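Local coordinates for malonyl CoA-acyl carrier protein transacylase (Bartonella henselae, PDB 3QAT), which probably catalyses transfer of the malonyl group from malonyl-CoA to acyl carrier protein for fatty acid biosynthesis, at residues Ala68-Ser73 with Thr114-Leu119; Leu144-Val149 with Thr258-Trp263; Glu265-Ile270 with Arg292-Asp297. All coordinates share one frame; numbering follows the deposited sequence.

The three contacts illustrate how chemistry follows depth in a fold. Contact 1 is buried: two helices meet through a methionine laid against a threonine methyl and an alanine, with apolar packing alone. Contact 2 lies at the surface, where a glutamate and an arginine bridge a wide backbone gap by charge. Contact 3 is intermediate, an isoleucine pair with a glutamate at its margin. Contacts 2 and 3 are neighbours, since strand 261-262 leads directly into helix 263-272, and a salt bridge between R260 and E265 joins them. Contact 1 stands on the opposite side of the chain's centre, its own centre about 27 Å and 26 Å from those of contacts 2 and 3.

Contact 1: Ala68-Ser73 with Thr114-Leu119; sequences ALMAVS and TDTARL
M70 of helix 62-82 reaches across to T116 and A117 of helix 113-129 and supplies every atom that the segment 68-73 brings to the contact. The backbones approach most closely at M70 and A117, whose CA atoms are 7.6 Å apart. From CB the chain sets out toward the other helix, with CG anti to the backbone N (chi1 179°). CG meets the methyl of T116, CG to CG2 3.7 Å. The next bonds turn rather than run on: chi2 of -84° and chi3 of -63° fold the thioether, so that SD passes T116 CG2 at 4.0 Å and the terminal methyl, CE, keeps touch with that same CG2 while reaching the next residue. CE rests against the backbone of A117, 3.6 Å from both A117 N and A117 CA, and lies 3.9 Å from A117 CB. One bent side chain thus covers two consecutive residues of a helix, the side chains of M70 and T116 crossing at a slant.

T116 is divided between two roles. Its methyl faces M70, whereas OG1 is hydrogen-bonded to S112 O, four residues back and just ahead of the helix's first residue. Around this pair, S103 of helix 100-107 touches M70, Y102 and C106 of that helix touch T116, and A42 of helix 30-43 touches A117. M70 also lies near, without touching, G96, S98 and G100, a GxSxG sequence consistent with the nucleophile elbow of acyltransferases. With a thioether chain facing a threonine methyl and the backbone and methyl of an alanine, cohesion across this helix pair probably depends on close fit and exclusion of water, while the one hydroxyl involved is satisfied locally.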
loop_
_atom_site.group_PDB
_atom_site.type_symbol
_atom_site.label_atom_id
_atom_site.label_comp_id
_atom_site.label_asym_id
_atom_site.label_seq_id
_atom_site.Cartn_x
_atom_site.Cartn_y
_atom_site.Cartn_z
ATOM N N ALA A 68 -4.929 6.763 7.825
ATOM C CA ALA A 68 -4.698 6.024 9.104
ATOM C C ALA A 68 -3.538 5.034 9.038
ATOM O O ALA A 68 -2.712 4.976 9.948
ATOM C CB ALA A 68 -5.957 5.280 9.544
ATOM N N LEU A 69 -3.480 4.249 7.967
ATOM C CA LEU A 69 -2.391 3.273 7.829
ATOM C C LEU A 69 -1.050 3.984 7.705
ATOM O O LEU A 69 -0.039 3.514 8.265
ATOM C CB LEU A 69 -2.630 2.338 6.628
ATOM C CG LEU A 69 -3.593 1.176 6.982
ATOM C CD1 LEU A 69 -4.131 0.512 5.706
ATOM C CD2 LEU A 69 -2.870 0.145 7.857
ATOM N N MET A 70 -1.023 5.105 6.967
ATOM C CA MET A 70 0.211 5.870 6.847
ATOM C C MET A 70 0.646 6.373 8.230
ATOM O O MET A 70 1.826 6.292 8.570
ATOM C CB MET A 70 0.028 7.038 5.859
ATOM C CG MET A 70 1.273 7.942 5.652
ATOM S SD MET A 70 1.400 9.226 6.942
ATOM C CE MET A 70 -0.091 10.176 6.656
ATOM N N ALA A 71 -0.312 6.841 9.037
ATOM C CA ALA A 71 0.026 7.364 10.388
ATOM C C ALA A 71 0.695 6.261 11.222
ATOM O O ALA A 71 1.689 6.518 11.885
ATOM C CB ALA A 71 -1.219 7.862 11.101
ATOM N N VAL A 72 0.144 5.047 11.195
ATOM C CA VAL A 72 0.746 3.960 11.969
ATOM C C VAL A 72 2.172 3.710 11.478
ATOM O O VAL A 72 3.095 3.595 12.289
ATOM C CB VAL A 72 -0.085 2.680 11.882
ATOM C CG1 VAL A 72 0.620 1.518 12.621
ATOM C CG2 VAL A 72 -1.480 2.937 12.472
ATOM N N SER A 73 2.366 3.644 10.159
ATOM C CA SER A 73 3.705 3.426 9.615
ATOM C C SER A 73 4.678 4.531 10.030
ATOM O O SER A 73 5.810 4.261 10.463
ATOM C CB SER A 73 3.685 3.306 8.085
ATOM O OG SER A 73 3.132 2.076 7.657
ATOM N N THR A 114 2.298 16.280 7.263
ATOM C CA THR A 114 1.030 16.956 7.042
ATOM C C THR A 114 0.557 16.821 5.579
ATOM O O THR A 114 -0.627 16.536 5.305
ATOM C CB THR A 114 1.131 18.440 7.503
ATOM O OG1 THR A 114 0.908 18.492 8.926
ATOM C CG2 THR A 114 0.090 19.335 6.797
ATOM N N ASP A 115 1.480 17.000 4.624
ATOM C CA ASP A 115 1.115 16.864 3.219
ATOM C C ASP A 115 0.742 15.441 2.851
ATOM O O ASP A 115 -0.165 15.230 2.065
ATOM C CB ASP A 115 2.228 17.413 2.309
ATOM C CG ASP A 115 2.318 18.934 2.365
ATOM O OD1 ASP A 115 1.365 19.614 2.859
ATOM O OD2 ASP A 115 3.343 19.472 1.878
ATOM N N THR A 116 1.457 14.462 3.414
ATOM C CA THR A 116 1.143 13.062 3.112
ATOM C C THR A 116 -0.247 12.706 3.621
ATOM O O THR A 116 -1.025 12.038 2.918
ATOM C CB THR A 116 2.185 12.135 3.741
ATOM O OG1 THR A 116 3.495 12.519 3.272
ATOM C CG2 THR A 116 1.927 10.685 3.288
ATOM N N ALA A 117 -0.582 13.182 4.824
ATOM C CA ALA A 117 -1.943 12.955 5.340
ATOM C C ALA A 117 -3.004 13.536 4.403
ATOM O O ALA A 117 -3.984 12.867 4.072
ATOM C CB ALA A 117 -2.094 13.543 6.744
ATOM N N ARG A 118 -2.790 14.765 3.957
ATOM C CA ARG A 118 -3.757 15.415 3.103
ATOM C C ARG A 118 -3.829 14.756 1.730
ATOM O O ARG A 118 -4.922 14.598 1.184
ATOM C CB ARG A 118 -3.436 16.918 2.987
ATOM C CG ARG A 118 -3.679 17.685 4.294
ATOM C CD ARG A 118 -3.168 19.098 4.170
ATOM N NE ARG A 118 -3.451 19.823 5.397
ATOM C CZ ARG A 118 -2.941 21.010 5.695
ATOM N NH1 ARG A 118 -2.076 21.603 4.868
ATOM N NH2 ARG A 118 -3.287 21.591 6.837
ATOM N N LEU A 119 -2.684 14.360 1.192
ATOM C CA LEU A 119 -2.682 13.679 -0.109
ATOM C C LEU A 119 -3.481 12.387 -0.022
ATOM O O LEU A 119 -4.222 12.075 -0.951
ATOM C CB LEU A 119 -1.253 13.363 -0.598
ATOM C CG LEU A 119 -0.424 14.545 -1.109
ATOM C CD1 LEU A 119 1.036 14.100 -1.169
ATOM C CD2 LEU A 119 -0.916 14.998 -2.493
#

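Contact 2: Leu144-Val149 with Thr258-Trp263; sequences LDEKDV and TGRVRW
E146 and R260 approach from opposite directions and meet in a salt bridge, E146 OE2 to R260 NH1 2.7 Å. This is the tight part of the contact. The carboxylate and guanidinium planes stand 81° apart, so a single oxygen and a single nitrogen do the work instead of a two-pronged pairing. OE2 also lies 3.5 Å from R260 CD, at the bend (chi3 60°) where the arginine turns. R262 CG sits 3.5 Å above the centre of one R260 guanidinium face. R260 is deposited in two conformers, and the bridge is described for one of them.

Away from the charged groups the segments are far apart: the nearest CA atoms, of E146 and R262, are 11.0 Å from each other. Further charges fill out the network. E146 OE1 pairs with R264, and R260 NH1 is shared with E265, while D167 brings a like charge close to OE2, a cost the arginines probably offset.

E146 opens helix 146-155, N-capped by D145, in a ferredoxin-like subdomain. E146 and R260 both rest on I164 of strand 162-169, alongside which the short, weakly bonded strand 261-262 runs parallel as the edge of the mixed sheet.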
loop_
_atom_site.group_PDB
_atom_site.type_symbol
_atom_site.label_atom_id
_atom_site.label_comp_id
_atom_site.label_asym_id
_atom_site.label_seq_id
_atom_site.Cartn_x
_atom_site.Cartn_y
_atom_site.Cartn_z
ATOM N N LEU A 144 -4.095 -19.108 -10.013
ATOM C CA LEU A 144 -3.930 -18.910 -11.449
ATOM C C LEU A 144 -2.805 -17.924 -11.729
ATOM O O LEU A 144 -2.714 -16.889 -11.077
ATOM C CB LEU A 144 -5.229 -18.401 -12.088
ATOM C CG LEU A 144 -6.477 -19.269 -11.891
ATOM C CD1 LEU A 144 -7.714 -18.595 -12.514
ATOM C CD2 LEU A 144 -6.274 -20.690 -12.467
ATOM N N ASP A 145 -1.957 -18.232 -12.710
ATOM C CA ASP A 145 -0.864 -17.306 -13.017
ATOM C C ASP A 145 -1.381 -16.095 -13.790
ATOM O O ASP A 145 -2.514 -16.095 -14.276
ATOM C CB ASP A 145 0.323 -18.004 -13.719
ATOM C CG ASP A 145 -0.025 -18.541 -15.087
ATOM O OD1 ASP A 145 -0.949 -18.018 -15.749
ATOM O OD2 ASP A 145 0.646 -19.502 -15.523
ATOM N N GLU A 146 -0.543 -15.073 -13.880
ATOM C CA GLU A 146 -0.883 -13.818 -14.524
ATOM C C GLU A 146 -1.399 -13.995 -15.949
ATOM O O GLU A 146 -2.405 -13.390 -16.334
ATOM C CB GLU A 146 0.355 -12.951 -14.531
ATOM C CG GLU A 146 0.096 -11.491 -14.566
ATOM C CD GLU A 146 1.228 -10.723 -13.914
ATOM O OE1 GLU A 146 2.400 -11.188 -14.005
ATOM O OE2 GLU A 146 0.941 -9.654 -13.322
ATOM N N LYS A 147 -0.696 -14.810 -16.733
ATOM C CA LYS A 147 -1.096 -15.112 -18.108
ATOM C C LYS A 147 -2.536 -15.626 -18.200
ATOM O O LYS A 147 -3.325 -15.135 -19.016
ATOM C CB LYS A 147 -0.119 -16.109 -18.760
ATOM N N ASP A 148 -2.870 -16.599 -17.354
ATOM C CA ASP A 148 -4.200 -17.200 -17.342
ATOM C C ASP A 148 -5.269 -16.209 -16.876
ATOM O O ASP A 148 -6.393 -16.236 -17.358
ATOM C CB ASP A 148 -4.225 -18.448 -16.459
ATOM C CG ASP A 148 -3.415 -19.606 -17.047
ATOM O OD1 ASP A 148 -2.893 -19.473 -18.180
ATOM O OD2 ASP A 148 -3.293 -20.639 -16.355
ATOM N N VAL A 149 -4.919 -15.339 -15.932
ATOM C CA VAL A 149 -5.889 -14.330 -15.501
ATOM C C VAL A 149 -6.079 -13.274 -16.593
ATOM O O VAL A 149 -7.192 -12.809 -16.808
ATOM C CB VAL A 149 -5.544 -13.712 -14.131
ATOM C CG1 VAL A 149 -6.566 -12.603 -13.761
ATOM C CG2 VAL A 149 -5.514 -14.791 -13.072
ATOM N N THR A 258 -4.672 3.876 -11.738
ATOM C CA THR A 258 -5.422 3.072 -12.704
ATOM C C THR A 258 -4.722 1.792 -13.131
ATOM O O THR A 258 -5.297 1.015 -13.910
ATOM C CB THR A 258 -5.726 3.876 -13.988
ATOM O OG1 THR A 258 -4.508 4.423 -14.506
ATOM C CG2 THR A 258 -6.700 4.975 -13.672
ATOM N N GLY A 259 -3.505 1.575 -12.635
ATOM C CA GLY A 259 -2.668 0.473 -13.110
ATOM C C GLY A 259 -2.427 -0.601 -12.065
ATOM O O GLY A 259 -2.787 -0.439 -10.894
ATOM N N ARG A 260 -1.777 -1.671 -12.525
ATOM C CA ARG A 260 -1.493 -2.863 -11.716
ATOM C C ARG A 260 -0.421 -2.613 -10.658
ATOM O O ARG A 260 0.631 -2.021 -10.932
ATOM C CB ARG A 260 -1.063 -4.011 -12.634
ATOM C CG ARG A 260 -0.448 -5.237 -11.942
ATOM C CD ARG A 260 -0.148 -6.344 -12.967
ATOM N NE ARG A 260 0.793 -5.897 -13.991
ATOM C CZ ARG A 260 2.013 -6.400 -14.187
ATOM N NH1 ARG A 260 2.474 -7.407 -13.438
ATOM N NH2 ARG A 260 2.771 -5.893 -15.152
ATOM N N VAL A 261 -0.684 -3.073 -9.438
ATOM C CA VAL A 261 0.336 -3.015 -8.390
ATOM C C VAL A 261 1.236 -4.244 -8.570
ATOM O O VAL A 261 0.802 -5.379 -8.350
ATOM C CB VAL A 261 -0.298 -3.046 -6.980
ATOM C CG1 VAL A 261 0.806 -3.069 -5.910
ATOM C CG2 VAL A 261 -1.185 -1.802 -6.801
ATOM N N ARG A 262 2.478 -4.016 -8.990
ATOM C CA ARG A 262 3.384 -5.117 -9.390
ATOM C C ARG A 262 4.177 -5.596 -8.154
ATOM O O ARG A 262 5.416 -5.473 -8.091
ATOM C CB ARG A 262 4.313 -4.638 -10.516
ATOM C CG ARG A 262 3.539 -4.338 -11.800
ATOM C CD ARG A 262 4.423 -3.633 -12.802
ATOM N NE ARG A 262 5.438 -4.541 -13.355
ATOM C CZ ARG A 262 6.331 -4.158 -14.270
ATOM N NH1 ARG A 262 6.358 -2.899 -14.696
ATOM N NH2 ARG A 262 7.202 -5.032 -14.763
ATOM N N TRP A 263 3.462 -6.132 -7.157
ATOM C CA TRP A 263 4.102 -6.403 -5.864
ATOM C C TRP A 263 5.045 -7.612 -5.910
ATOM O O TRP A 263 6.160 -7.562 -5.365
ATOM C CB TRP A 263 3.076 -6.556 -4.683
ATOM C CG TRP A 263 3.801 -6.459 -3.356
ATOM C CD1 TRP A 263 4.042 -7.480 -2.465
ATOM C CD2 TRP A 263 4.426 -5.290 -2.808
ATOM N NE1 TRP A 263 4.757 -7.000 -1.378
ATOM C CE2 TRP A 263 5.009 -5.660 -1.568
ATOM C CE3 TRP A 263 4.547 -3.959 -3.253
ATOM C CZ2 TRP A 263 5.728 -4.745 -0.762
ATOM C CZ3 TRP A 263 5.242 -3.041 -2.450
ATOM C CH2 TRP A 263 5.815 -3.436 -1.217
#

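Contact 3: Glu265-Ile270 with Arg292-Asp297; sequences ETIEWI and RRINKD
I267 and I294 form the apolar centre where helix 263-272 meets the end of helix 286-294. I294 fits its branches to the partner one by one: CD1 lies 3.8 Å from I267 CB and 3.9 Å from I267 CG1, while the methyl CG2 meets I267 CG2 at 3.8 Å. The two side chains cross at about a right angle. I267 starts toward I294, but its CG1 arm, bent at chi2 (-55°), carries its end away, leaving CB and the two gamma carbons as the touching surface.

At the margin E268 lends only its aliphatic part, with E268 CG 3.7 Å from I294 CG2. While this methylene lies against the isoleucine, the carboxylate is paired through OE1 in a salt bridge with NH1 of R264, one turn back in the same helix.

In the next shell, N295 ends the helical course directly after I294. Its OD1 accepts from D297 N (2.8 Å, in the carbonyl plane), an Asx turn, and from I298 N as well; this fixes the way the chain leaves the helix. R292 NH2 hydrogen-bonds to A300 O on the following strand. Helix 286-294 is the crossover of a beta-alpha-beta unit linking parallel neighbours 275-281 and 299-303, and helix 263-272 leans on the first of these strands through I267 and I270, both touching L278.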
loop_
_atom_site.group_PDB
_atom_site.type_symbol
_atom_site.label_atom_id
_atom_site.label_comp_id
_atom_site.label_asym_id
_atom_site.label_seq_id
_atom_site.Cartn_x
_atom_site.Cartn_y
_atom_site.Cartn_z
ATOM N N GLU A 265 6.752 -8.720 -8.454
ATOM C CA GLU A 265 7.982 -8.313 -9.145
ATOM C C GLU A 265 8.839 -7.396 -8.288
ATOM O O GLU A 265 10.072 -7.442 -8.357
ATOM C CB GLU A 265 7.622 -7.618 -10.453
ATOM C CG GLU A 265 7.134 -8.594 -11.561
ATOM C CD GLU A 265 6.459 -7.854 -12.707
ATOM O OE1 GLU A 265 5.359 -7.262 -12.516
ATOM O OE2 GLU A 265 7.037 -7.862 -13.818
ATOM N N THR A 266 8.178 -6.581 -7.454
ATOM C CA THR A 266 8.882 -5.704 -6.539
ATOM C C THR A 266 9.720 -6.496 -5.545
ATOM O O THR A 266 10.889 -6.211 -5.363
ATOM C CB THR A 266 7.880 -4.765 -5.814
ATOM O OG1 THR A 266 7.301 -3.881 -6.783
ATOM C CG2 THR A 266 8.589 -3.925 -4.760
ATOM N N ILE A 267 9.124 -7.499 -4.915
ATOM C CA ILE A 267 9.848 -8.290 -3.928
ATOM C C ILE A 267 10.955 -9.108 -4.611
ATOM O O ILE A 267 12.082 -9.226 -4.080
ATOM C CB ILE A 267 8.896 -9.210 -3.142
ATOM C CG1 ILE A 267 7.887 -8.350 -2.350
ATOM C CG2 ILE A 267 9.706 -10.163 -2.207
ATOM C CD1 ILE A 267 8.541 -7.302 -1.412
ATOM N N GLU A 268 10.653 -9.646 -5.790
ATOM C CA GLU A 268 11.672 -10.387 -6.551
ATOM C C GLU A 268 12.845 -9.472 -6.918
ATOM O O GLU A 268 14.005 -9.891 -6.785
ATOM C CB GLU A 268 11.070 -11.060 -7.784
ATOM C CG GLU A 268 10.167 -12.247 -7.409
ATOM C CD GLU A 268 9.443 -12.885 -8.588
ATOM O OE1 GLU A 268 9.436 -12.305 -9.688
ATOM O OE2 GLU A 268 8.864 -13.975 -8.413
ATOM N N TRP A 269 12.556 -8.259 -7.396
ATOM C CA TRP A 269 13.618 -7.309 -7.725
ATOM C C TRP A 269 14.459 -6.964 -6.492
ATOM O O TRP A 269 15.695 -7.042 -6.510
ATOM C CB TRP A 269 13.088 -6.027 -8.392
ATOM C CG TRP A 269 14.251 -5.206 -8.904
ATOM C CD1 TRP A 269 14.846 -5.325 -10.118
ATOM C CD2 TRP A 269 14.993 -4.210 -8.181
ATOM N NE1 TRP A 269 15.898 -4.438 -10.222
ATOM C CE2 TRP A 269 16.016 -3.744 -9.048
ATOM C CE3 TRP A 269 14.890 -3.656 -6.895
ATOM C CZ2 TRP A 269 16.948 -2.766 -8.666
ATOM C CZ3 TRP A 269 15.814 -2.667 -6.512
ATOM C CH2 TRP A 269 16.851 -2.254 -7.397
ATOM N N ILE A 270 13.795 -6.565 -5.414
ATOM C CA ILE A 270 14.529 -6.206 -4.199
ATOM C C ILE A 270 15.452 -7.336 -3.724
ATOM O O ILE A 270 16.615 -7.092 -3.395
ATOM C CB ILE A 270 13.567 -5.715 -3.079
ATOM C CG1 ILE A 270 12.946 -4.362 -3.448
ATOM C CG2 ILE A 270 14.296 -5.579 -1.748
ATOM C CD1 ILE A 270 11.768 -3.963 -2.508
ATOM N N ARG A 292 7.140 -14.101 2.281
ATOM C CA ARG A 292 7.534 -15.481 2.568
ATOM C C ARG A 292 7.069 -16.483 1.509
ATOM O O ARG A 292 7.730 -17.526 1.297
ATOM C CB ARG A 292 7.084 -15.884 3.981
ATOM C CG ARG A 292 7.800 -15.075 5.062
ATOM C CD ARG A 292 7.488 -15.565 6.473
ATOM N NE ARG A 292 8.183 -14.746 7.465
ATOM C CZ ARG A 292 7.685 -14.435 8.659
ATOM N NH1 ARG A 292 6.468 -14.862 9.005
ATOM N NH2 ARG A 292 8.384 -13.673 9.498
ATOM N N ARG A 293 5.966 -16.166 0.834
ATOM C CA ARG A 293 5.445 -16.991 -0.260
ATOM C C ARG A 293 6.243 -16.735 -1.532
ATOM O O ARG A 293 6.489 -17.662 -2.308
ATOM C CB ARG A 293 3.960 -16.729 -0.490
ATOM C CG ARG A 293 3.079 -17.323 0.613
ATOM C CD ARG A 293 1.609 -16.953 0.435
ATOM N NE ARG A 293 0.793 -17.379 1.576
ATOM C CZ ARG A 293 0.302 -18.607 1.744
ATOM N NH1 ARG A 293 0.530 -19.569 0.839
ATOM N NH2 ARG A 293 -0.421 -18.884 2.831
ATOM N N ILE A 294 6.673 -15.495 -1.737
ATOM C CA ILE A 294 7.434 -15.131 -2.931
ATOM C C ILE A 294 8.865 -15.669 -2.918
ATOM O O ILE A 294 9.372 -16.124 -3.957
ATOM C CB ILE A 294 7.465 -13.588 -3.104
ATOM C CG1 ILE A 294 6.048 -13.066 -3.392
ATOM C CG2 ILE A 294 8.449 -13.175 -4.235
ATOM C CD1 ILE A 294 5.881 -11.551 -3.140
ATOM N N ASN A 295 9.523 -15.588 -1.761
ATOM C CA ASN A 295 10.930 -15.959 -1.641
ATOM C C ASN A 295 11.140 -16.613 -0.274
ATOM O O ASN A 295 10.989 -15.974 0.756
ATOM C CB ASN A 295 11.800 -14.697 -1.806
ATOM C CG ASN A 295 13.308 -14.988 -1.771
ATOM O OD1 ASN A 295 13.800 -15.733 -0.918
ATOM N ND2 ASN A 295 14.044 -14.376 -2.696
ATOM N N LYS A 296 11.479 -17.899 -0.273
ATOM C CA LYS A 296 11.646 -18.654 0.972
ATOM C C LYS A 296 12.984 -18.410 1.689
ATOM O O LYS A 296 13.169 -18.843 2.827
ATOM C CB LYS A 296 11.457 -20.161 0.697
ATOM N N ASP A 297 13.908 -17.708 1.044
ATOM C CA ASP A 297 15.248 -17.515 1.602
ATOM C C ASP A 297 15.448 -16.176 2.296
ATOM O O ASP A 297 16.323 -16.051 3.150
ATOM C CB ASP A 297 16.328 -17.684 0.530
ATOM C CG ASP A 297 16.300 -19.056 -0.123
ATOM O OD1 ASP A 297 16.016 -20.066 0.564
ATOM O OD2 ASP A 297 16.569 -19.106 -1.341
#